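Probable TonB-dependent siderophore receptor PiuA (PDB 5FP1) probably binds iron-chelating siderophores, possibly including ferric enterobactin, at the outer membrane of Acinetobacter baumannii for the first step of TonB-dependent iron uptake. Local coordinates at residues A[90-100]-A[130-141]; A[482-493]-A[518-529]. All coordinates share one frame; numbering follows the deposited sequence.

Interaction 1 (A[90-100]-A[130-141]); sequences YSSESSMYIDG and AGSVGGSINMIS
The carboxylate of Asp99 is gripped at both oxygens by Ser141: OD1 accepts the backbone N of Ser141 at 2.9 Å, and OD2 accepts its hydroxyl OG at 2.5 Å. Each oxygen uses its syn lone pair, so the two bonds meet the carboxylate as a two-pronged fork and fix its rotation. With CG of Asp99 beside its own backbone N (chi1 -59°), the group is carried along the neighbouring strand to Ser141. A water ties Asp99 OD1 to Ser141 O as well.

Close by, Asn138 OD1 accepts the N-H of Gly100 at 2.9 Å, the donor standing 29° out of the amide plane. These bonds sit at the end of a parallel pairing of strands 96-98 and 135-141, whose axes lie 17° apart: Tyr97 N binds Ile137 O, Met139 N binds Tyr97 O, and Asp99 N binds Met139 O at 2.8 Å.

At the other end, Ser95 OG receives the backbone N of Ser132 at 2.9 Å. A water joins Tyr97 OH, Ser132 OG and Ala130 O, while Gly128 O also bonds to that hydroxyl. Further on, Val133 CG1 sits off-centre against the Tyr90 ring, 4.0 Å from its centroid; Tyr90 OH reaches Ser565.

The paired strands belong to the mixed sheet of the plug domain, where strand 114-121 flanks 135-141 on its other edge. Serine, asparagine, aspartate and ordered waters thus extend the join past the short strand pairing, implying a polar, directional seam within the plug.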
# COMPACT_ATOMS: atom_id res chain seq x y z
N TYR A 90 -8.23 6.97 -4.63
CA TYR A 90 -8.95 6.43 -3.47
C TYR A 90 -8.04 5.57 -2.59
O TYR A 90 -7.29 4.71 -3.09
CB TYR A 90 -10.21 5.66 -3.91
CG TYR A 90 -11.20 6.57 -4.64
CD1 TYR A 90 -11.98 7.47 -3.93
CD2 TYR A 90 -11.29 6.59 -6.02
CE1 TYR A 90 -12.84 8.35 -4.58
CE2 TYR A 90 -12.14 7.47 -6.68
CZ TYR A 90 -12.94 8.32 -5.95
OH TYR A 90 -13.77 9.23 -6.59
N SER A 91 -8.12 5.80 -1.29
CA SER A 91 -7.27 5.08 -0.34
C SER A 91 -7.48 3.58 -0.40
O SER A 91 -8.63 3.07 -0.39
CB SER A 91 -7.53 5.55 1.09
OG SER A 91 -6.91 4.66 1.99
N SER A 92 -6.37 2.84 -0.45
CA SER A 92 -6.46 1.38 -0.39
C SER A 92 -5.79 0.84 0.87
O SER A 92 -5.57 -0.36 1.01
CB SER A 92 -5.83 0.75 -1.63
OG SER A 92 -4.43 0.85 -1.58
N GLU A 93 -5.55 1.74 1.83
CA GLU A 93 -4.93 1.39 3.10
C GLU A 93 -5.66 0.25 3.82
O GLU A 93 -5.02 -0.66 4.38
CB GLU A 93 -4.87 2.64 4.00
CG GLU A 93 -4.04 2.41 5.27
CD GLU A 93 -4.01 3.60 6.21
OE1 GLU A 93 -4.53 4.71 5.83
OE2 GLU A 93 -3.47 3.42 7.34
N SER A 94 -6.99 0.28 3.82
CA SER A 94 -7.79 -0.78 4.48
C SER A 94 -8.05 -2.00 3.60
O SER A 94 -8.75 -2.92 4.02
CB SER A 94 -9.11 -0.23 5.02
OG SER A 94 -8.91 0.84 5.93
N SER A 95 -7.49 -2.00 2.39
CA SER A 95 -7.70 -3.03 1.34
C SER A 95 -6.35 -3.55 0.83
O SER A 95 -6.10 -3.64 -0.37
CB SER A 95 -8.56 -2.49 0.18
OG SER A 95 -9.80 -2.05 0.71
N MET A 96 -5.48 -3.90 1.77
CA MET A 96 -4.19 -4.49 1.44
C MET A 96 -4.21 -5.97 1.86
O MET A 96 -4.58 -6.31 2.99
CB MET A 96 -3.07 -3.75 2.15
CG MET A 96 -3.13 -2.25 1.94
SD MET A 96 -1.73 -1.37 2.63
CE MET A 96 -0.40 -2.13 1.71
N TYR A 97 -3.76 -6.81 0.93
CA TYR A 97 -3.92 -8.25 0.97
C TYR A 97 -2.56 -8.95 0.92
O TYR A 97 -1.59 -8.47 0.30
CB TYR A 97 -4.82 -8.72 -0.23
CG TYR A 97 -6.26 -8.31 -0.09
CD1 TYR A 97 -6.67 -7.00 -0.40
CD2 TYR A 97 -7.22 -9.21 0.35
CE1 TYR A 97 -7.99 -6.60 -0.19
CE2 TYR A 97 -8.53 -8.82 0.54
CZ TYR A 97 -8.92 -7.52 0.25
OH TYR A 97 -10.24 -7.14 0.47
N ILE A 98 -2.48 -10.08 1.60
CA ILE A 98 -1.34 -10.98 1.53
C ILE A 98 -1.88 -12.33 1.04
O ILE A 98 -2.71 -12.96 1.70
CB ILE A 98 -0.62 -11.09 2.89
CG1 ILE A 98 0.51 -12.13 2.81
CG2 ILE A 98 -1.56 -11.50 4.00
CD1 ILE A 98 1.81 -11.53 2.34
N ASP A 99 -1.43 -12.74 -0.15
CA ASP A 99 -1.98 -13.93 -0.81
C ASP A 99 -3.49 -13.99 -0.73
O ASP A 99 -4.09 -15.02 -0.40
CB ASP A 99 -1.33 -15.21 -0.24
CG ASP A 99 0.16 -15.19 -0.41
OD1 ASP A 99 0.61 -15.18 -1.58
OD2 ASP A 99 0.90 -15.08 0.60
N GLY A 100 -4.13 -12.87 -1.04
CA GLY A 100 -5.60 -12.86 -1.15
C GLY A 100 -6.37 -12.76 0.13
O GLY A 100 -7.60 -12.77 0.12
N ALA A 130 -15.47 -5.53 1.49
CA ALA A 130 -15.47 -4.14 1.88
C ALA A 130 -14.21 -3.44 1.38
O ALA A 130 -13.12 -4.00 1.44
CB ALA A 130 -15.59 -3.99 3.37
N GLY A 131 -14.37 -2.22 0.90
CA GLY A 131 -13.26 -1.43 0.43
C GLY A 131 -13.00 -1.66 -1.05
O GLY A 131 -13.93 -1.85 -1.84
N SER A 132 -11.74 -1.66 -1.43
CA SER A 132 -11.38 -1.78 -2.84
C SER A 132 -12.14 -0.73 -3.72
O SER A 132 -12.67 -1.06 -4.78
CB SER A 132 -11.61 -3.20 -3.35
OG SER A 132 -10.62 -4.06 -2.78
N VAL A 133 -12.17 0.51 -3.24
CA VAL A 133 -12.90 1.58 -3.93
C VAL A 133 -12.26 1.93 -5.28
O VAL A 133 -12.91 1.92 -6.32
CB VAL A 133 -12.97 2.83 -3.04
CG1 VAL A 133 -13.56 4.02 -3.80
CG2 VAL A 133 -13.78 2.53 -1.79
N GLY A 134 -10.96 2.24 -5.25
CA GLY A 134 -10.25 2.57 -6.47
C GLY A 134 -9.34 1.47 -6.96
O GLY A 134 -8.75 1.59 -8.02
N GLY A 135 -9.24 0.41 -6.18
CA GLY A 135 -8.27 -0.68 -6.43
C GLY A 135 -7.83 -1.32 -5.13
O GLY A 135 -8.31 -0.97 -4.05
N SER A 136 -6.91 -2.28 -5.24
CA SER A 136 -6.34 -2.95 -4.06
C SER A 136 -5.01 -3.58 -4.43
O SER A 136 -4.72 -3.82 -5.62
CB SER A 136 -7.27 -4.04 -3.54
OG SER A 136 -7.51 -5.01 -4.54
N ILE A 137 -4.21 -3.86 -3.40
CA ILE A 137 -2.89 -4.39 -3.55
C ILE A 137 -2.83 -5.75 -2.89
O ILE A 137 -3.31 -5.93 -1.76
CB ILE A 137 -1.89 -3.45 -2.88
CG1 ILE A 137 -1.85 -2.14 -3.69
CG2 ILE A 137 -0.51 -4.10 -2.80
CD1 ILE A 137 -1.20 -1.00 -2.97
N ASN A 138 -2.22 -6.70 -3.59
CA ASN A 138 -2.13 -8.08 -3.10
C ASN A 138 -0.69 -8.53 -3.24
O ASN A 138 -0.14 -8.57 -4.35
CB ASN A 138 -3.07 -8.97 -3.93
CG ASN A 138 -3.12 -10.40 -3.40
OD1 ASN A 138 -2.70 -10.70 -2.26
ND2 ASN A 138 -3.60 -11.31 -4.25
N MET A 139 -0.03 -8.76 -2.11
CA MET A 139 1.36 -9.19 -2.12
C MET A 139 1.40 -10.73 -2.12
O MET A 139 0.77 -11.37 -1.28
CB MET A 139 2.12 -8.57 -0.94
CG MET A 139 2.26 -7.03 -1.07
SD MET A 139 2.93 -6.41 0.46
CE MET A 139 4.64 -6.70 0.12
N ILE A 140 2.11 -11.30 -3.08
CA ILE A 140 2.15 -12.75 -3.30
C ILE A 140 3.44 -13.26 -2.66
O ILE A 140 4.50 -12.76 -2.97
CB ILE A 140 2.22 -13.09 -4.80
CG1 ILE A 140 1.08 -12.41 -5.57
CG2 ILE A 140 2.22 -14.60 -5.04
CD1 ILE A 140 -0.29 -12.73 -5.07
N SER A 141 3.33 -14.22 -1.75
CA SER A 141 4.46 -14.64 -0.93
C SER A 141 5.22 -15.76 -1.62
O SER A 141 4.64 -16.57 -2.34
CB SER A 141 3.97 -15.19 0.41
OG SER A 141 3.20 -14.23 1.10
O HOH W 1 -8.84 2.13 -3.38
O HOH W 2 -10.09 0.87 -1.36
O HOH W 3 -11.42 -4.98 -0.57
O HOH W 4 2.16 -17.36 -2.26

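Interaction 2 (A[482-493]-A[518-529]); sequences GSIYTSYATSAS and EEAQTFEIGTKW. With C8E ((hydroxyethyloxy)tri(ethyloxy)octane), chain C; C8E ((hydroxyethyloxy)tri(ethyloxy)octane), chain F.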
# COMPACT_ATOMS: atom_id res chain seq x y z
N GLY A 482 -5.29 -10.85 -28.65
CA GLY A 482 -5.88 -9.54 -28.44
C GLY A 482 -7.19 -9.59 -27.71
O GLY A 482 -7.87 -10.61 -27.73
N SER A 483 -7.52 -8.49 -27.04
CA SER A 483 -8.78 -8.33 -26.32
C SER A 483 -9.26 -6.90 -26.39
O SER A 483 -8.45 -5.97 -26.36
CB SER A 483 -8.61 -8.69 -24.85
OG SER A 483 -9.52 -7.92 -24.07
N ILE A 484 -10.57 -6.74 -26.48
CA ILE A 484 -11.20 -5.43 -26.33
C ILE A 484 -12.35 -5.66 -25.40
O ILE A 484 -13.11 -6.64 -25.56
CB ILE A 484 -11.75 -4.86 -27.66
CG1 ILE A 484 -10.71 -4.91 -28.76
CG2 ILE A 484 -12.16 -3.41 -27.47
CD1 ILE A 484 -11.33 -4.67 -30.14
N TYR A 485 -12.49 -4.80 -24.38
CA TYR A 485 -13.49 -5.07 -23.37
C TYR A 485 -14.16 -3.84 -22.85
O TYR A 485 -13.66 -2.72 -23.02
CB TYR A 485 -12.87 -5.86 -22.19
CG TYR A 485 -11.88 -5.04 -21.37
CD1 TYR A 485 -12.32 -4.28 -20.27
CD2 TYR A 485 -10.54 -5.01 -21.70
CE1 TYR A 485 -11.41 -3.51 -19.52
CE2 TYR A 485 -9.63 -4.27 -20.95
CZ TYR A 485 -10.07 -3.52 -19.86
OH TYR A 485 -9.14 -2.77 -19.18
N THR A 486 -15.31 -4.09 -22.24
CA THR A 486 -16.08 -3.11 -21.46
C THR A 486 -16.42 -3.79 -20.15
O THR A 486 -16.83 -4.95 -20.16
CB THR A 486 -17.42 -2.77 -22.15
OG1 THR A 486 -17.19 -2.39 -23.51
CG2 THR A 486 -18.13 -1.64 -21.41
N SER A 487 -16.32 -3.07 -19.04
CA SER A 487 -16.72 -3.65 -17.77
C SER A 487 -17.25 -2.65 -16.78
O SER A 487 -16.99 -1.45 -16.87
CB SER A 487 -15.57 -4.46 -17.15
OG SER A 487 -14.54 -3.59 -16.72
N TYR A 488 -18.01 -3.16 -15.85
CA TYR A 488 -18.59 -2.39 -14.78
C TYR A 488 -18.41 -3.15 -13.47
O TYR A 488 -18.67 -4.34 -13.39
CB TYR A 488 -20.07 -2.13 -15.05
CG TYR A 488 -20.76 -1.36 -13.97
CD1 TYR A 488 -20.59 -0.00 -13.83
CD2 TYR A 488 -21.55 -2.02 -13.04
CE1 TYR A 488 -21.23 0.70 -12.81
CE2 TYR A 488 -22.18 -1.34 -12.02
CZ TYR A 488 -22.02 0.02 -11.91
OH TYR A 488 -22.66 0.69 -10.88
N ALA A 489 -18.02 -2.44 -12.41
CA ALA A 489 -17.80 -3.09 -11.10
C ALA A 489 -18.11 -2.11 -10.00
O ALA A 489 -17.90 -0.89 -10.16
CB ALA A 489 -16.37 -3.61 -10.98
N THR A 490 -18.63 -2.63 -8.89
CA THR A 490 -19.01 -1.79 -7.78
C THR A 490 -18.13 -2.02 -6.56
O THR A 490 -17.38 -3.01 -6.45
CB THR A 490 -20.49 -1.99 -7.37
OG1 THR A 490 -20.71 -3.32 -6.87
CG2 THR A 490 -21.43 -1.70 -8.55
N SER A 491 -18.26 -1.09 -5.62
CA SER A 491 -17.60 -1.18 -4.33
C SER A 491 -18.48 -0.57 -3.26
O SER A 491 -19.25 0.34 -3.53
CB SER A 491 -16.25 -0.46 -4.40
OG SER A 491 -15.75 -0.16 -3.10
N ALA A 492 -18.34 -1.08 -2.04
CA ALA A 492 -18.99 -0.53 -0.86
C ALA A 492 -17.93 -0.47 0.27
O ALA A 492 -17.07 -1.35 0.38
CB ALA A 492 -20.17 -1.40 -0.44
N SER A 493 -17.99 0.60 1.06
CA SER A 493 -17.00 0.86 2.12
C SER A 493 -17.73 1.30 3.38
O SER A 493 -18.23 2.43 3.46
CB SER A 493 -15.97 1.92 1.68
OG SER A 493 -14.88 2.03 2.63
N GLU A 518 -20.42 3.76 2.11
CA GLU A 518 -20.12 4.52 0.91
C GLU A 518 -20.24 3.61 -0.29
O GLU A 518 -20.04 2.41 -0.17
CB GLU A 518 -18.71 5.09 0.97
CG GLU A 518 -18.51 6.10 2.09
CD GLU A 518 -17.16 6.78 2.00
OE1 GLU A 518 -16.13 6.07 1.87
OE2 GLU A 518 -17.12 8.03 2.07
N GLU A 519 -20.57 4.18 -1.43
CA GLU A 519 -20.80 3.41 -2.64
C GLU A 519 -19.96 3.99 -3.75
O GLU A 519 -19.89 5.22 -3.93
CB GLU A 519 -22.27 3.44 -3.04
CG GLU A 519 -23.20 2.78 -2.05
CD GLU A 519 -24.66 2.94 -2.45
OE1 GLU A 519 -25.13 2.17 -3.28
OE2 GLU A 519 -25.31 3.88 -1.99
N ALA A 520 -19.29 3.10 -4.48
CA ALA A 520 -18.40 3.51 -5.55
C ALA A 520 -18.60 2.57 -6.73
O ALA A 520 -19.15 1.47 -6.59
CB ALA A 520 -16.94 3.49 -5.10
N GLN A 521 -18.09 3.00 -7.87
CA GLN A 521 -18.19 2.20 -9.07
C GLN A 521 -17.12 2.57 -10.08
O GLN A 521 -16.58 3.68 -10.08
CB GLN A 521 -19.61 2.33 -9.66
CG GLN A 521 -19.89 3.75 -10.13
CD GLN A 521 -21.33 4.01 -10.54
OE1 GLN A 521 -22.20 3.16 -10.45
NE2 GLN A 521 -21.58 5.22 -10.98
N THR A 522 -16.81 1.61 -10.95
CA THR A 522 -15.91 1.82 -12.06
C THR A 522 -16.54 1.34 -13.36
O THR A 522 -17.03 0.20 -13.45
CB THR A 522 -14.58 1.07 -11.83
OG1 THR A 522 -13.91 1.63 -10.70
CG2 THR A 522 -13.66 1.15 -13.07
N PHE A 523 -16.58 2.24 -14.34
CA PHE A 523 -16.90 1.89 -15.74
C PHE A 523 -15.61 1.98 -16.55
O PHE A 523 -14.92 3.00 -16.53
CB PHE A 523 -17.95 2.84 -16.33
CG PHE A 523 -18.20 2.57 -17.82
CD1 PHE A 523 -18.96 1.47 -18.20
CD2 PHE A 523 -17.59 3.33 -18.80
CE1 PHE A 523 -19.18 1.18 -19.55
CE2 PHE A 523 -17.78 3.04 -20.15
CZ PHE A 523 -18.58 1.96 -20.52
N GLU A 524 -15.26 0.92 -17.26
CA GLU A 524 -14.00 0.89 -17.99
C GLU A 524 -14.17 0.24 -19.37
O GLU A 524 -14.93 -0.71 -19.54
CB GLU A 524 -12.97 0.09 -17.22
CG GLU A 524 -11.57 0.04 -17.80
CD GLU A 524 -10.53 -0.42 -16.78
OE1 GLU A 524 -10.52 0.17 -15.68
OE2 GLU A 524 -9.74 -1.36 -17.07
N ILE A 525 -13.45 0.80 -20.33
CA ILE A 525 -13.26 0.19 -21.62
C ILE A 525 -11.78 0.10 -21.83
O ILE A 525 -11.02 0.99 -21.46
CB ILE A 525 -13.91 1.03 -22.73
CG1 ILE A 525 -13.46 2.47 -22.67
CG2 ILE A 525 -15.41 0.99 -22.58
CD1 ILE A 525 -14.01 3.29 -23.81
N GLY A 526 -11.36 -1.00 -22.43
CA GLY A 526 -9.96 -1.19 -22.64
C GLY A 526 -9.59 -2.18 -23.73
O GLY A 526 -10.46 -2.85 -24.32
N THR A 527 -8.29 -2.25 -23.97
CA THR A 527 -7.75 -3.22 -24.90
C THR A 527 -6.40 -3.72 -24.40
O THR A 527 -5.63 -2.97 -23.75
CB THR A 527 -7.70 -2.63 -26.34
OG1 THR A 527 -7.38 -3.68 -27.27
CG2 THR A 527 -6.67 -1.54 -26.43
N LYS A 528 -6.13 -4.99 -24.67
CA LYS A 528 -4.87 -5.63 -24.28
C LYS A 528 -4.36 -6.50 -25.42
O LYS A 528 -5.15 -7.17 -26.07
CB LYS A 528 -5.08 -6.51 -23.05
CG LYS A 528 -5.68 -5.79 -21.82
CD LYS A 528 -5.59 -6.65 -20.56
CE LYS A 528 -6.39 -5.99 -19.43
NZ LYS A 528 -6.31 -6.83 -18.21
N TRP A 529 -3.05 -6.52 -25.61
CA TRP A 529 -2.43 -7.24 -26.74
C TRP A 529 -1.13 -7.87 -26.34
O TRP A 529 -0.26 -7.19 -25.78
CB TRP A 529 -2.17 -6.30 -27.93
CG TRP A 529 -3.44 -5.87 -28.51
CD1 TRP A 529 -4.23 -4.84 -28.09
CD2 TRP A 529 -4.15 -6.52 -29.58
NE1 TRP A 529 -5.39 -4.79 -28.84
CE2 TRP A 529 -5.37 -5.82 -29.75
CE3 TRP A 529 -3.87 -7.60 -30.41
CZ2 TRP A 529 -6.30 -6.17 -30.73
CZ3 TRP A 529 -4.80 -7.95 -31.39
CH2 TRP A 529 -6.00 -7.24 -31.53
C1 C8E C . -21.00 -3.33 -24.33
C2 C8E C . -20.53 -4.46 -25.23
C3 C8E C . -19.11 -4.82 -24.89
C4 C8E C . -18.35 -5.32 -26.09
C5 C8E C . -16.88 -5.50 -25.81
C6 C8E C . -16.20 -4.19 -25.49
C7 C8E C . -15.74 -3.47 -26.72
C8 C8E C . -15.61 -1.99 -26.42
O9 C8E C . -16.91 -1.42 -26.60
C10 C8E C . -17.12 -0.17 -25.93
C11 C8E C . -16.47 0.95 -26.72
O12 C8E C . -15.10 0.64 -26.95
C13 C8E C . -14.47 1.68 -27.71
C14 C8E C . -13.00 1.38 -27.89
O15 C8E C . -12.78 0.66 -29.10
C16 C8E C . -12.23 1.49 -30.13
C17 C8E C . -11.43 0.66 -31.12
O18 C8E C . -10.73 -0.34 -30.39
C1 C8E F . -24.06 -3.65 -16.85
C2 C8E F . -24.89 -3.13 -15.70
C3 C8E F . -24.77 -1.62 -15.53
C4 C8E F . -25.67 -1.12 -14.40
C5 C8E F . -25.55 0.39 -14.22
C6 C8E F . -25.96 0.84 -12.83
C7 C8E F . -25.67 2.33 -12.69
C8 C8E F . -26.60 2.99 -11.68
O9 C8E F . -25.89 4.00 -10.97
O HOH W 5 -14.92 -2.07 -14.39
O HOH W 6 -14.67 4.58 3.35
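Tyr485 OH donates to Glu524 OE2 at 2.6 Å, and the bond lies in the plane of the phenol ring at its edge. OE2 uses its anti lone pair, turned away from the other oxygen, and ring and carboxylate planes stand 50° apart. The ring lies over Gly526, whose CA is 3.8 Å from the centroid in a CH-pi contact; CG of Tyr485, set between its backbone N and carbonyl carbon (chi1 70°), brings the ring across the strand.

On the sheet face bearing Tyr488 and Phe523, Tyr488 OH donates to Gln521 OE1 at 2.5 Å, ring and amide planes being 70° apart. Phe523 CE1 meets Thr486 CG2 at 3.5 Å. Nearer the start of strand 482-493, Gly482 CA packs over the six-membered ring of Trp529, 3.5 Å from its centroid. Ser483 O takes two donors, Lys528 N and Thr527 OG1, the latter at 2.7 Å; the same OG1 accepts Trp529 NE1.

Between these two layers of side chains the strands form an antiparallel ladder, with hydrogen-bonded pairs from Ser483-Lys528 to Ser493-Glu518, as adjacent strands of the TonB-dependent receptor barrel. Detergent marks its outer face: C3 of one C8E lies 4.1 Å above the Tyr488 ring, and another touches Ile484 CG2 through C7 at 3.7 Å.

Glu524, on the opposite face, is positioned by the plug side: Arg88 forms a salt bridge with OE1 and Ser43 OG bonds OE2. Lys528 NZ reaches Lys42 O, while Gln521 NE2 on the detergent face is held by Glu546 of strand 536-555.

How the interactions relate
Interaction 1 lies within the plug and interaction 2 within the barrel wall, with centres 16 Å apart. Along the chain they come in series: 90-100 and 130-141 are complete before 482-493 opens the second pair; the first pair belongs to the mixed sheet of the plug, the second to neighbouring strands of the barrel. Yet the two touch directly, because the loop leading into strand 135-141 reaches strand 482-493. Gly131 O lies 2.8 Å from Ser491 OG and Gly131 N 2.9 Å from Ala492 O, both probable hydrogen bonds, and Val133 CA packs on Ser491 OG at 3.4 Å. This is a point where the plug docks on the inner barrel surface, as in other TonB-dependent receptors.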